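Local structure of prophage pi2 protein 01, integrase (Lactococcus lactis, 3LYS) at residues E10-K13 / D14-L18; Y32-T35 / L36-L39; T52-S55 / Y56-L60; K73-H76 / T77-A81; Q84-E88 / E89-Q93. The protein probably serves as a phage integrase that binds DNA and recombines it, this piece being the helical N-terminal, core-binding part of the longer protein. The protein carries 1 engineered substitution. All coordinates share one frame; numbering follows the deposited sequence.

In the fold
All five contacts are local, each within a single helix or at its end. Contact 4, on helix 69-88, lies nearest the chain centre and touches contacts 1, 2 and 3; partly buried, it mixes a Phe-75/Val-79 CH-pi pair with arginines and a histidine. Contacts 1 and 2, on helices 8-19 and 26-42, are also partly buried and pack on each other: the first is chiefly an aromatic cluster with a salt bridge outside, the second a glutamine amide over a tyrosine. Contact 3, the capped start of helix 53-64, is mostly surface and polar. Contact 5, partly buried, ends helix 69-88 in a Schellman motif with leucine and isoleucine packing, and also touches contact 1.

Contact 1: residues E10-K13 / D14-L18; sequences EYFK and DWMEL
One face of the Tyr-11 ring carries CB of Trp-15, a CH-pi contact with CB 4.2 Å from the ring centroid. The five-membered ring of the indole lies nearly parallel to the phenol (28°) but slid until the two barely overlap; Tyr-11 OH reaches Trp-15 CD1 at 3.5 Å. Phe-12 meets the six-membered ring obliquely, and its CE1 comes 3.8 Å from SE of Met-16, a selenomethionine, in a Met-aromatic contact. Met-16 CG lies between its backbone N and carbonyl carbon (chi1 65°), and a bend at chi3 brings SE to the phenyl ring. At the edge of the indole sits the backbone oxygen of Phe-12. This aromatic cluster faces inward, Phe-12 touching Thr-35 and Leu-39 of helix 26-42, while Tyr-11 OH hydrogen-bonds to Ser-82 O on helix 69-88. On the exposed side, Lys-13 NZ forms a salt bridge to Glu-17 OE2 at 2.8 Å, arriving from above the carboxylate plane. Helix 8-19 is thus amphipathic here, with opposite charges probably offsetting one another outside.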
loop_
_atom_site.group_PDB
_atom_site.type_symbol
_atom_site.label_atom_id
_atom_site.label_comp_id
_atom_site.label_asym_id
_atom_site.label_seq_id
_atom_site.Cartn_x
_atom_site.Cartn_y
_atom_site.Cartn_z
ATOM N N GLU A 10 2.419 6.690 -6.994
ATOM C CA GLU A 10 1.708 7.107 -8.193
ATOM C C GLU A 10 0.635 6.113 -8.609
ATOM O O GLU A 10 -0.513 6.477 -8.856
ATOM C CB GLU A 10 2.702 7.294 -9.324
ATOM C CG GLU A 10 2.124 8.038 -10.482
ATOM C CD GLU A 10 3.162 8.333 -11.528
ATOM O OE1 GLU A 10 4.179 8.990 -11.200
ATOM O OE2 GLU A 10 2.961 7.907 -12.687
ATOM N N TYR A 11 1.031 4.852 -8.693
ATOM C CA TYR A 11 0.121 3.795 -9.061
ATOM C C TYR A 11 -1.049 3.703 -8.095
ATOM O O TYR A 11 -2.191 3.612 -8.518
ATOM C CB TYR A 11 0.853 2.458 -9.106
ATOM C CG TYR A 11 -0.073 1.269 -9.102
ATOM C CD1 TYR A 11 -0.391 0.622 -7.907
ATOM C CD2 TYR A 11 -0.694 0.834 -10.274
ATOM C CE1 TYR A 11 -1.306 -0.421 -7.870
ATOM C CE2 TYR A 11 -1.615 -0.206 -10.253
ATOM C CZ TYR A 11 -1.916 -0.827 -9.048
ATOM O OH TYR A 11 -2.839 -1.841 -9.025
ATOM N N PHE A 12 -0.781 3.722 -6.796
ATOM C CA PHE A 12 -1.868 3.623 -5.828
ATOM C C PHE A 12 -2.972 4.622 -6.142
ATOM O O PHE A 12 -4.145 4.265 -6.163
ATOM C CB PHE A 12 -1.342 3.830 -4.401
ATOM C CG PHE A 12 -2.356 3.526 -3.328
ATOM C CD1 PHE A 12 -3.159 4.528 -2.804
ATOM C CD2 PHE A 12 -2.511 2.230 -2.843
ATOM C CE1 PHE A 12 -4.097 4.245 -1.811
ATOM C CE2 PHE A 12 -3.449 1.939 -1.851
ATOM C CZ PHE A 12 -4.240 2.948 -1.336
ATOM N N LYS A 13 -2.598 5.871 -6.392
ATOM C CA LYS A 13 -3.582 6.905 -6.710
ATOM C C LYS A 13 -4.336 6.474 -7.960
ATOM O O LYS A 13 -5.561 6.442 -7.968
ATOM C CB LYS A 13 -2.885 8.244 -6.949
ATOM C CG LYS A 13 -3.817 9.402 -7.269
ATOM C CD LYS A 13 -3.048 10.730 -7.341
ATOM C CE LYS A 13 -3.987 11.923 -7.525
ATOM N NZ LYS A 13 -4.733 11.901 -8.819
ATOM N N ASP A 14 -3.586 6.138 -9.007
ATOM C CA ASP A 14 -4.141 5.684 -10.286
ATOM C C ASP A 14 -5.213 4.620 -10.010
ATOM O O ASP A 14 -6.351 4.735 -10.459
ATOM C CB ASP A 14 -2.989 5.106 -11.134
ATOM C CG ASP A 14 -3.360 4.880 -12.595
ATOM O OD1 ASP A 14 -4.407 4.251 -12.849
ATOM O OD2 ASP A 14 -2.585 5.315 -13.485
ATOM N N TRP A 15 -4.822 3.601 -9.246
ATOM C CA TRP A 15 -5.684 2.484 -8.864
ATOM C C TRP A 15 -6.942 2.918 -8.109
ATOM O O TRP A 15 -8.066 2.679 -8.565
ATOM C CB TRP A 15 -4.899 1.495 -7.989
ATOM C CG TRP A 15 -5.707 0.328 -7.502
ATOM C CD1 TRP A 15 -6.095 -0.742 -8.229
ATOM C CD2 TRP A 15 -6.291 0.164 -6.192
ATOM N NE1 TRP A 15 -6.895 -1.565 -7.468
ATOM C CE2 TRP A 15 -7.030 -1.033 -6.214
ATOM C CE3 TRP A 15 -6.263 0.917 -5.010
ATOM C CZ2 TRP A 15 -7.737 -1.502 -5.101
ATOM C CZ3 TRP A 15 -6.967 0.451 -3.902
ATOM C CH2 TRP A 15 -7.695 -0.749 -3.960
HETATM N N MSE A 16 -6.757 3.558 -6.956
HETATM C CA MSE A 16 -7.884 3.987 -6.127
HETATM C C MSE A 16 -8.924 4.794 -6.874
HETATM O O MSE A 16 -10.120 4.597 -6.674
HETATM C CB MSE A 16 -7.378 4.779 -4.913
HETATM C CG MSE A 16 -6.678 6.110 -5.225
HETATM SE SE MSE A 16 -5.954 7.044 -3.631
HETATM C CE MSE A 16 -7.598 7.536 -2.783
ATOM N N GLU A 17 -8.469 5.700 -7.734
ATOM C CA GLU A 17 -9.386 6.533 -8.501
ATOM C C GLU A 17 -10.122 5.724 -9.559
ATOM O O GLU A 17 -11.117 6.182 -10.100
ATOM C CB GLU A 17 -8.642 7.696 -9.161
ATOM C CG GLU A 17 -7.975 8.630 -8.166
ATOM C CD GLU A 17 -7.370 9.848 -8.827
ATOM O OE1 GLU A 17 -6.940 9.734 -9.997
ATOM O OE2 GLU A 17 -7.314 10.910 -8.171
ATOM N N LEU A 18 -9.643 4.519 -9.851
ATOM C CA LEU A 18 -10.299 3.680 -10.837
ATOM C C LEU A 18 -11.330 2.752 -10.239
ATOM O O LEU A 18 -12.494 2.766 -10.631
ATOM C CB LEU A 18 -9.293 2.824 -11.583
ATOM C CG LEU A 18 -8.645 3.462 -12.791
ATOM C CD1 LEU A 18 -7.673 2.482 -13.403
ATOM C CD2 LEU A 18 -9.705 3.847 -13.793
#

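Contact 2: residues Y32-T35 / L36-L39; sequences YEQT and LKYL
With chi1 of Gln-34 at 180° its CG points away from the backbone N, and a bend at chi2 (60°) then folds the amide forward over Tyr-38, one helical turn on. This is an i to i+4 side-chain pairing on helix 26-42, part of the four-helix, SAM-like core-binding region of the integrase. CG of Gln-34 lies 3.4 Å from Tyr-38 CE1, and the amide plane is tilted 38° to the ring. Tyr-38 also makes edge-to-face pairs with Phe-63 and His-67, which probably limit how far its ring can turn. Along the neighbouring side of the helix Thr-35 turns inward, where its OG1 is held by Arg-78 NE and by Gly-31 O. Leu-39 packs on Ile-8 and Phe-75, so the buried side of this helix bridges helices 8-19 and 69-88. Regular backbone bonds join the two halves, Tyr-38 N to Gln-34 O measuring 2.8 Å. The Gln-34 NE2 atom sits 3.2 Å above the Tyr-38 ring plane, over its centre.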
loop_
_atom_site.group_PDB
_atom_site.type_symbol
_atom_site.label_atom_id
_atom_site.label_comp_id
_atom_site.label_asym_id
_atom_site.label_seq_id
_atom_site.Cartn_x
_atom_site.Cartn_y
_atom_site.Cartn_z
ATOM N N TYR A 32 -8.233 5.792 1.810
ATOM C CA TYR A 32 -7.336 5.565 0.691
ATOM C C TYR A 32 -6.518 6.816 0.395
ATOM O O TYR A 32 -5.357 6.725 0.001
ATOM C CB TYR A 32 -8.130 5.136 -0.548
ATOM C CG TYR A 32 -8.746 3.755 -0.426
ATOM C CD1 TYR A 32 -9.825 3.518 0.435
ATOM C CD2 TYR A 32 -8.231 2.676 -1.148
ATOM C CE1 TYR A 32 -10.373 2.240 0.573
ATOM C CE2 TYR A 32 -8.771 1.398 -1.013
ATOM C CZ TYR A 32 -9.840 1.192 -0.153
ATOM O OH TYR A 32 -10.380 -0.061 -0.023
ATOM N N GLU A 33 -7.111 7.986 0.594
ATOM C CA GLU A 33 -6.381 9.213 0.333
ATOM C C GLU A 33 -5.249 9.322 1.343
ATOM O O GLU A 33 -4.152 9.768 1.006
ATOM C CB GLU A 33 -7.311 10.413 0.449
ATOM C CG GLU A 33 -8.647 10.217 -0.227
ATOM C CD GLU A 33 -9.318 11.529 -0.571
ATOM O OE1 GLU A 33 -8.884 12.182 -1.555
ATOM O OE2 GLU A 33 -10.273 11.913 0.149
ATOM N N GLN A 34 -5.528 8.902 2.577
ATOM C CA GLN A 34 -4.542 8.925 3.665
ATOM C C GLN A 34 -3.434 7.935 3.358
ATOM O O GLN A 34 -2.247 8.252 3.418
ATOM C CB GLN A 34 -5.192 8.541 4.999
ATOM C CG GLN A 34 -4.221 8.544 6.172
ATOM C CD GLN A 34 -3.577 9.912 6.402
ATOM O OE1 GLN A 34 -4.217 10.843 6.894
ATOM N NE2 GLN A 34 -2.307 10.036 6.028
ATOM N N THR A 35 -3.840 6.720 3.040
ATOM C CA THR A 35 -2.885 5.683 2.709
ATOM C C THR A 35 -2.005 6.168 1.557
ATOM O O THR A 35 -0.807 5.902 1.532
ATOM C CB THR A 35 -3.629 4.400 2.340
ATOM O OG1 THR A 35 -4.337 3.931 3.493
ATOM C CG2 THR A 35 -2.662 3.339 1.876
ATOM N N LEU A 36 -2.608 6.883 0.612
ATOM C CA LEU A 36 -1.872 7.423 -0.515
ATOM C C LEU A 36 -0.808 8.363 0.025
ATOM O O LEU A 36 0.368 8.235 -0.287
ATOM C CB LEU A 36 -2.804 8.195 -1.446
ATOM C CG LEU A 36 -2.117 9.178 -2.403
ATOM C CD1 LEU A 36 -1.199 8.432 -3.350
ATOM C CD2 LEU A 36 -3.165 9.954 -3.174
ATOM N N LYS A 37 -1.242 9.322 0.833
ATOM C CA LYS A 37 -0.351 10.302 1.449
ATOM C C LYS A 37 0.802 9.579 2.132
ATOM O O LYS A 37 1.973 9.840 1.851
ATOM C CB LYS A 37 -1.143 11.128 2.472
ATOM C CG LYS A 37 -0.408 12.302 3.113
ATOM C CD LYS A 37 -1.360 13.151 3.981
ATOM C CE LYS A 37 -0.631 14.336 4.618
ATOM N NZ LYS A 37 -1.546 15.269 5.329
ATOM N N TYR A 38 0.455 8.672 3.037
ATOM C CA TYR A 38 1.451 7.882 3.754
ATOM C C TYR A 38 2.446 7.306 2.767
ATOM O O TYR A 38 3.654 7.449 2.924
ATOM C CB TYR A 38 0.773 6.735 4.504
ATOM C CG TYR A 38 0.093 7.136 5.788
ATOM C CD1 TYR A 38 -0.993 6.429 6.259
ATOM C CD2 TYR A 38 0.570 8.192 6.565
ATOM C CE1 TYR A 38 -1.588 6.741 7.468
ATOM C CE2 TYR A 38 -0.024 8.513 7.788
ATOM C CZ TYR A 38 -1.109 7.766 8.225
ATOM O OH TYR A 38 -1.702 8.009 9.441
ATOM N N LEU A 39 1.919 6.654 1.744
ATOM C CA LEU A 39 2.755 6.055 0.728
ATOM C C LEU A 39 3.762 7.061 0.167
ATOM O O LEU A 39 4.933 6.743 0.015
ATOM C CB LEU A 39 1.879 5.493 -0.389
ATOM C CG LEU A 39 2.266 4.138 -0.970
ATOM C CD1 LEU A 39 2.452 3.115 0.124
ATOM C CD2 LEU A 39 1.186 3.690 -1.928
#

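Contact 3: residues T52-S55 / Y56-L60; sequences TASS and YQRAL
Arg-58 curls back over Ser-54: its guanidinium turns one face to the backbone carbonyl group, with Ser-54 O 4.0 Å from its plane and offset toward the rim, while NH1 stands 3.8 Å from Ser-54 CB. A bend at chi3 (-63°) of an otherwise extended chain carries the group back along the helix surface. Beneath it runs the backbone pairing, in which Arg-58 N donates to Ser-54 O at 2.7 Å and Ala-59 N to Ser-55 O at 2.8 Å. Both pairs belong to the opening turns of helix 53-64, where Thr-52 is the N-cap. Its OG1 accepts from Ser-55 N at 3.0 Å along an almost straight path, 173°, supplying a partner to an amide that has no preceding helical carbonyl, and Thr-52 O in turn takes the N-H of Tyr-56. Further out, the helix meets the rest of the fold through Tyr-56 and Gln-57. The Tyr-56 ring meets His-76 of helix 69-88 and rests on Ile-51 and Ala-100; its OH approaches His-76 ND1, probably as a hydrogen bond, but too closely in the model to trust. Gln-57 NE2 donates to Ala-100 O. Leu-60, one turn beyond Tyr-56, packs on Phe-75.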
loop_
_atom_site.group_PDB
_atom_site.type_symbol
_atom_site.label_atom_id
_atom_site.label_comp_id
_atom_site.label_asym_id
_atom_site.label_seq_id
_atom_site.Cartn_x
_atom_site.Cartn_y
_atom_site.Cartn_z
ATOM N N THR A 52 10.289 -5.350 -2.381
ATOM C CA THR A 52 10.490 -6.761 -2.027
ATOM C C THR A 52 9.792 -7.046 -0.701
ATOM O O THR A 52 9.451 -6.117 0.021
ATOM C CB THR A 52 11.982 -7.107 -1.880
ATOM O OG1 THR A 52 12.502 -6.497 -0.699
ATOM C CG2 THR A 52 12.763 -6.602 -3.076
ATOM N N ALA A 53 9.583 -8.316 -0.377
ATOM C CA ALA A 53 8.917 -8.674 0.875
ATOM C C ALA A 53 9.588 -8.014 2.075
ATOM O O ALA A 53 8.936 -7.680 3.077
ATOM C CB ALA A 53 8.919 -10.176 1.054
ATOM N N SER A 54 10.904 -7.841 1.954
ATOM C CA SER A 54 11.725 -7.213 2.991
ATOM C C SER A 54 11.529 -5.703 2.980
ATOM O O SER A 54 11.254 -5.104 4.019
ATOM C CB SER A 54 13.209 -7.547 2.773
ATOM O OG SER A 54 13.447 -8.940 2.943
ATOM N N SER A 55 11.680 -5.094 1.804
ATOM C CA SER A 55 11.485 -3.650 1.649
ATOM C C SER A 55 10.199 -3.265 2.338
ATOM O O SER A 55 10.192 -2.465 3.270
ATOM C CB SER A 55 11.341 -3.259 0.176
ATOM O OG SER A 55 12.588 -3.141 -0.467
ATOM N N TYR A 56 9.114 -3.853 1.851
ATOM C CA TYR A 56 7.787 -3.583 2.358
ATOM C C TYR A 56 7.695 -3.774 3.859
ATOM O O TYR A 56 7.177 -2.913 4.570
ATOM C CB TYR A 56 6.760 -4.456 1.627
ATOM C CG TYR A 56 5.332 -4.190 2.036
ATOM C CD1 TYR A 56 4.623 -5.118 2.806
ATOM C CD2 TYR A 56 4.702 -2.993 1.709
ATOM C CE1 TYR A 56 3.325 -4.859 3.247
ATOM C CE2 TYR A 56 3.405 -2.721 2.151
ATOM C CZ TYR A 56 2.725 -3.658 2.921
ATOM O OH TYR A 56 1.470 -3.365 3.400
ATOM N N GLN A 57 8.203 -4.898 4.349
ATOM C CA GLN A 57 8.167 -5.176 5.788
ATOM C C GLN A 57 8.913 -4.076 6.547
ATOM O O GLN A 57 8.484 -3.621 7.609
ATOM C CB GLN A 57 8.806 -6.545 6.059
ATOM C CG GLN A 57 8.650 -7.047 7.493
ATOM C CD GLN A 57 7.226 -6.909 8.011
ATOM O OE1 GLN A 57 6.929 -6.012 8.796
ATOM N NE2 GLN A 57 6.340 -7.791 7.564
ATOM N N ARG A 58 10.033 -3.649 5.979
ATOM C CA ARG A 58 10.843 -2.604 6.577
ATOM C C ARG A 58 10.079 -1.266 6.574
ATOM O O ARG A 58 10.052 -0.576 7.583
ATOM C CB ARG A 58 12.155 -2.501 5.802
ATOM C CG ARG A 58 13.284 -1.798 6.527
ATOM C CD ARG A 58 14.617 -2.124 5.861
ATOM N NE ARG A 58 14.962 -3.542 5.929
ATOM C CZ ARG A 58 15.172 -4.371 4.910
ATOM N NH1 ARG A 58 15.480 -5.624 5.188
ATOM N NH2 ARG A 58 15.070 -3.982 3.642
ATOM N N ALA A 59 9.470 -0.909 5.438
ATOM C CA ALA A 59 8.688 0.319 5.331
ATOM C C ALA A 59 7.579 0.221 6.375
ATOM O O ALA A 59 7.290 1.174 7.093
ATOM C CB ALA A 59 8.080 0.461 3.938
ATOM N N LEU A 60 6.967 -0.952 6.464
ATOM C CA LEU A 60 5.903 -1.175 7.412
ATOM C C LEU A 60 6.394 -1.006 8.836
ATOM O O LEU A 60 5.689 -0.433 9.659
ATOM C CB LEU A 60 5.324 -2.567 7.216
ATOM C CG LEU A 60 3.854 -2.624 6.786
ATOM C CD1 LEU A 60 3.634 -1.846 5.517
ATOM C CD2 LEU A 60 3.452 -4.062 6.588
#

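Contact 4: residues K73-H76 / T77-A81; sequences KGFH and TRVRA
Phe-75 and Val-79 make the tight, buried part of this contact: CG2 of Val-79 rests over one face of the phenyl ring, 3.8 Å from its centroid and 18° from the normal, a CH-pi contact. CG2 is the branch set opposite the carbonyl carbon, which brings it back toward the preceding turn. His-76 and Arg-80 run side by side with ring and guanidinium planes only 6° apart, NE2 of His-76 being 3.9 Å from Arg-80 CD; the other ring nitrogen, ND1, faces Tyr-56 OH of helix 53-64. Farther along, Arg-80 NH2 is paired with Asp-95 and Thr-97. The loose, solvent side is at Lys-73 and Thr-77. Gly-74 O, whose place is less certain because of a clash with Thr-77 CG2, lies over the centre of the Arg-78 guanidinium, and the NE of Arg-78 is hydrogen-bonded to Thr-35 OG1 on helix 26-42. Helix 69-88 thus lies between its neighbours, Phe-75 packing on Thr-35 and Leu-39 of helix 26-42 and also on Leu-60 of helix 53-64.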
loop_
_atom_site.group_PDB
_atom_site.type_symbol
_atom_site.label_atom_id
_atom_site.label_comp_id
_atom_site.label_asym_id
_atom_site.label_seq_id
_atom_site.Cartn_x
_atom_site.Cartn_y
_atom_site.Cartn_z
ATOM N N LYS A 73 -2.182 -1.209 10.418
ATOM C CA LYS A 73 -2.924 -2.296 9.772
ATOM C C LYS A 73 -3.708 -1.804 8.571
ATOM O O LYS A 73 -3.673 -2.412 7.500
ATOM C CB LYS A 73 -3.927 -2.915 10.732
ATOM C CG LYS A 73 -4.718 -4.055 10.118
ATOM C CD LYS A 73 -5.749 -4.581 11.094
ATOM C CE LYS A 73 -6.059 -6.054 10.830
ATOM N NZ LYS A 73 -4.857 -6.923 11.076
ATOM N N GLY A 74 -4.451 -0.721 8.789
ATOM C CA GLY A 74 -5.252 -0.115 7.743
ATOM C C GLY A 74 -4.401 0.238 6.540
ATOM O O GLY A 74 -4.818 0.052 5.398
ATOM N N PHE A 75 -3.203 0.755 6.792
ATOM C CA PHE A 75 -2.294 1.113 5.712
ATOM C C PHE A 75 -1.987 -0.127 4.876
ATOM O O PHE A 75 -2.244 -0.168 3.672
ATOM C CB PHE A 75 -0.996 1.650 6.287
ATOM C CG PHE A 75 0.061 1.873 5.264
ATOM C CD1 PHE A 75 -0.112 2.805 4.268
ATOM C CD2 PHE A 75 1.244 1.155 5.298
ATOM C CE1 PHE A 75 0.884 3.021 3.322
ATOM C CE2 PHE A 75 2.239 1.373 4.350
ATOM C CZ PHE A 75 2.061 2.300 3.370
ATOM N N HIS A 76 -1.434 -1.136 5.543
ATOM C CA HIS A 76 -1.069 -2.391 4.903
ATOM C C HIS A 76 -2.228 -2.950 4.080
ATOM O O HIS A 76 -2.154 -3.041 2.848
ATOM C CB HIS A 76 -0.633 -3.408 5.961
ATOM C CG HIS A 76 -0.488 -4.801 5.434
ATOM N ND1 HIS A 76 0.407 -5.128 4.442
ATOM C CD2 HIS A 76 -1.109 -5.957 5.774
ATOM C CE1 HIS A 76 0.336 -6.424 4.193
ATOM N NE2 HIS A 76 -0.576 -6.949 4.990
ATOM N N THR A 77 -3.303 -3.317 4.758
ATOM C CA THR A 77 -4.453 -3.861 4.068
ATOM C C THR A 77 -4.785 -3.113 2.761
ATOM O O THR A 77 -4.848 -3.728 1.697
ATOM C CB THR A 77 -5.671 -3.892 5.014
ATOM O OG1 THR A 77 -6.875 -3.994 4.247
ATOM C CG2 THR A 77 -5.701 -2.661 5.865
ATOM N N ARG A 78 -4.964 -1.794 2.832
ATOM C CA ARG A 78 -5.279 -1.008 1.640
ATOM C C ARG A 78 -4.211 -1.128 0.546
ATOM O O ARG A 78 -4.532 -1.288 -0.627
ATOM C CB ARG A 78 -5.506 0.469 2.009
ATOM C CG ARG A 78 -6.889 0.741 2.632
ATOM C CD ARG A 78 -7.217 2.228 2.756
ATOM N NE ARG A 78 -6.697 2.841 3.976
ATOM C CZ ARG A 78 -7.078 2.510 5.208
ATOM N NH1 ARG A 78 -6.549 3.123 6.266
ATOM N NH2 ARG A 78 -7.985 1.560 5.388
ATOM N N VAL A 79 -2.943 -1.060 0.916
ATOM C CA VAL A 79 -1.899 -1.187 -0.081
ATOM C C VAL A 79 -1.965 -2.568 -0.699
ATOM O O VAL A 79 -1.804 -2.749 -1.903
ATOM C CB VAL A 79 -0.514 -1.034 0.535
ATOM C CG1 VAL A 79 0.539 -1.182 -0.548
ATOM C CG2 VAL A 79 -0.393 0.308 1.241
ATOM N N ARG A 80 -2.183 -3.555 0.150
ATOM C CA ARG A 80 -2.263 -4.934 -0.306
ATOM C C ARG A 80 -3.307 -5.071 -1.410
ATOM O O ARG A 80 -3.040 -5.636 -2.471
ATOM C CB ARG A 80 -2.616 -5.836 0.883
ATOM C CG ARG A 80 -2.714 -7.313 0.565
ATOM C CD ARG A 80 -2.581 -8.147 1.824
ATOM N NE ARG A 80 -2.871 -9.540 1.550
ATOM C CZ ARG A 80 -2.264 -10.255 0.612
ATOM N NH1 ARG A 80 -2.590 -11.533 0.427
ATOM N NH2 ARG A 80 -1.330 -9.695 -0.141
ATOM N N ALA A 81 -4.496 -4.541 -1.154
ATOM C CA ALA A 81 -5.570 -4.617 -2.128
ATOM C C ALA A 81 -5.149 -4.070 -3.491
ATOM O O ALA A 81 -5.472 -4.644 -4.530
ATOM C CB ALA A 81 -6.779 -3.863 -1.619
#

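Contact 5: residues Q84-E88 / E89-Q93; sequences QCLIE and EGRLQ. Engineered in segment 84-88: Cys-85 (natural residue Pro).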
loop_
_atom_site.group_PDB
_atom_site.type_symbol
_atom_site.label_atom_id
_atom_site.label_comp_id
_atom_site.label_asym_id
_atom_site.label_seq_id
_atom_site.Cartn_x
_atom_site.Cartn_y
_atom_site.Cartn_z
ATOM N N GLN A 84 -3.065 -6.537 -5.428
ATOM C CA GLN A 84 -3.835 -7.665 -5.938
ATOM C C GLN A 84 -4.168 -7.539 -7.420
ATOM O O GLN A 84 -3.786 -8.390 -8.219
ATOM C CB GLN A 84 -5.138 -7.812 -5.162
ATOM C CG GLN A 84 -4.949 -8.019 -3.689
ATOM C CD GLN A 84 -4.032 -9.188 -3.386
ATOM O OE1 GLN A 84 -2.807 -9.088 -3.535
ATOM N NE2 GLN A 84 -4.617 -10.310 -2.961
ATOM N N CYS A 85 -4.890 -6.485 -7.784
ATOM C CA CYS A 85 -5.260 -6.291 -9.173
ATOM C C CYS A 85 -3.983 -6.293 -9.998
ATOM O O CYS A 85 -3.955 -6.776 -11.126
ATOM C CB CYS A 85 -6.035 -4.969 -9.368
ATOM S SG CYS A 85 -7.247 -4.974 -10.770
ATOM N N LEU A 86 -2.904 -5.783 -9.429
ATOM C CA LEU A 86 -1.652 -5.749 -10.169
ATOM C C LEU A 86 -1.185 -7.170 -10.464
ATOM O O LEU A 86 -0.601 -7.443 -11.513
ATOM C CB LEU A 86 -0.600 -4.987 -9.371
ATOM C CG LEU A 86 0.403 -4.166 -10.184
ATOM C CD1 LEU A 86 -0.287 -3.295 -11.229
ATOM C CD2 LEU A 86 1.165 -3.311 -9.203
ATOM N N ILE A 87 -1.457 -8.079 -9.539
ATOM C CA ILE A 87 -1.078 -9.473 -9.722
ATOM C C ILE A 87 -2.039 -10.134 -10.709
ATOM O O ILE A 87 -1.622 -10.717 -11.717
ATOM C CB ILE A 87 -1.151 -10.246 -8.390
ATOM C CG1 ILE A 87 -0.104 -9.708 -7.401
ATOM C CG2 ILE A 87 -0.964 -11.741 -8.645
ATOM C CD1 ILE A 87 1.345 -9.926 -7.827
ATOM N N GLU A 88 -3.331 -10.041 -10.396
ATOM C CA GLU A 88 -4.396 -10.607 -11.218
ATOM C C GLU A 88 -4.198 -10.253 -12.699
ATOM O O GLU A 88 -4.343 -11.097 -13.584
ATOM C CB GLU A 88 -5.745 -10.082 -10.714
ATOM C CG GLU A 88 -6.794 -11.166 -10.546
ATOM C CD GLU A 88 -7.384 -11.624 -11.876
ATOM O OE1 GLU A 88 -8.009 -12.704 -11.918
ATOM O OE2 GLU A 88 -7.226 -10.896 -12.880
ATOM N N GLU A 89 -3.842 -8.997 -12.940
ATOM C CA GLU A 89 -3.613 -8.485 -14.277
ATOM C C GLU A 89 -2.361 -9.070 -14.891
ATOM O O GLU A 89 -2.135 -8.942 -16.094
ATOM C CB GLU A 89 -3.495 -6.962 -14.236
ATOM C CG GLU A 89 -4.801 -6.269 -13.864
ATOM C CD GLU A 89 -4.665 -4.770 -13.759
ATOM O OE1 GLU A 89 -3.864 -4.176 -14.536
ATOM O OE2 GLU A 89 -5.383 -4.186 -12.913
ATOM N N GLY A 90 -1.546 -9.717 -14.069
ATOM C CA GLY A 90 -0.321 -10.302 -14.578
ATOM C C GLY A 90 0.735 -9.262 -14.922
ATOM O O GLY A 90 1.514 -9.427 -15.866
ATOM N N ARG A 91 0.752 -8.173 -14.162
ATOM C CA ARG A 91 1.739 -7.131 -14.381
ATOM C C ARG A 91 2.793 -7.214 -13.288
ATOM O O ARG A 91 3.918 -6.758 -13.464
ATOM C CB ARG A 91 1.084 -5.749 -14.388
ATOM C CG ARG A 91 0.662 -5.289 -15.769
ATOM C CD ARG A 91 -0.528 -4.358 -15.696
ATOM N NE ARG A 91 -0.190 -3.094 -15.064
ATOM C CZ ARG A 91 -1.013 -2.057 -14.962
ATOM N NH1 ARG A 91 -0.594 -0.951 -14.362
ATOM N NH2 ARG A 91 -2.243 -2.119 -15.456
ATOM N N LEU A 92 2.427 -7.804 -12.156
ATOM C CA LEU A 92 3.369 -7.960 -11.058
ATOM C C LEU A 92 3.527 -9.438 -10.782
ATOM O O LEU A 92 2.537 -10.156 -10.630
ATOM C CB LEU A 92 2.866 -7.259 -9.795
ATOM C CG LEU A 92 3.825 -7.234 -8.596
ATOM C CD1 LEU A 92 5.116 -6.523 -8.988
ATOM C CD2 LEU A 92 3.165 -6.530 -7.412
ATOM N N GLN A 93 4.774 -9.894 -10.712
ATOM C CA GLN A 93 5.050 -11.304 -10.456
ATOM C C GLN A 93 4.704 -11.831 -9.073
ATOM O O GLN A 93 3.849 -12.706 -8.938
ATOM C CB GLN A 93 6.514 -11.606 -10.756
ATOM C CG GLN A 93 6.728 -11.914 -12.209
ATOM C CD GLN A 93 5.555 -12.693 -12.785
ATOM O OE1 GLN A 93 4.528 -12.106 -13.133
ATOM N NE2 GLN A 93 5.691 -14.022 -12.866
#
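Leu-86 O accepts Arg-91 N at 3.1 Å, almost straight on, and with Gly-90 N bonded to Ile-87 O this closes helix 69-88 in a Schellman motif, the chain reversing at Gly-90, whose positive phi (72°) favours glycine. Leu-92 N is a further donor to Leu-86 O, from above the carbonyl plane. The last regular helical bond is Glu-89 N to Cys-85 O. Apolar contacts then seal the turn: CB of Leu-92 lies 3.6 Å from Ile-87 CD1 and 4.0 Å from Leu-86 CG, folding the exiting chain back against the helix it has just left. A bend of Arg-91 at chi3 (67°) brings its guanidinium to Leu-86, whose CD1 sits over one face, 3.8 Å from Arg-91 NE, the side chains crossing at about a right angle. Charge contributes through a salt bridge between Arg-91 NH2 and Glu-89 OE1, 2.8 Å, which probably helps to hold the guanidinium beside Leu-86. Cys-85 is engineered, and its modelled closeness to the Glu-89 carboxylate is doubtful. Toward the rest of the fold, Leu-86 packs on Tyr-11 and Cys-85 on Trp-15 and Tyr-19, all of helix 8-19, while Arg-91 and Leu-92 touch Ile-4 just before that helix.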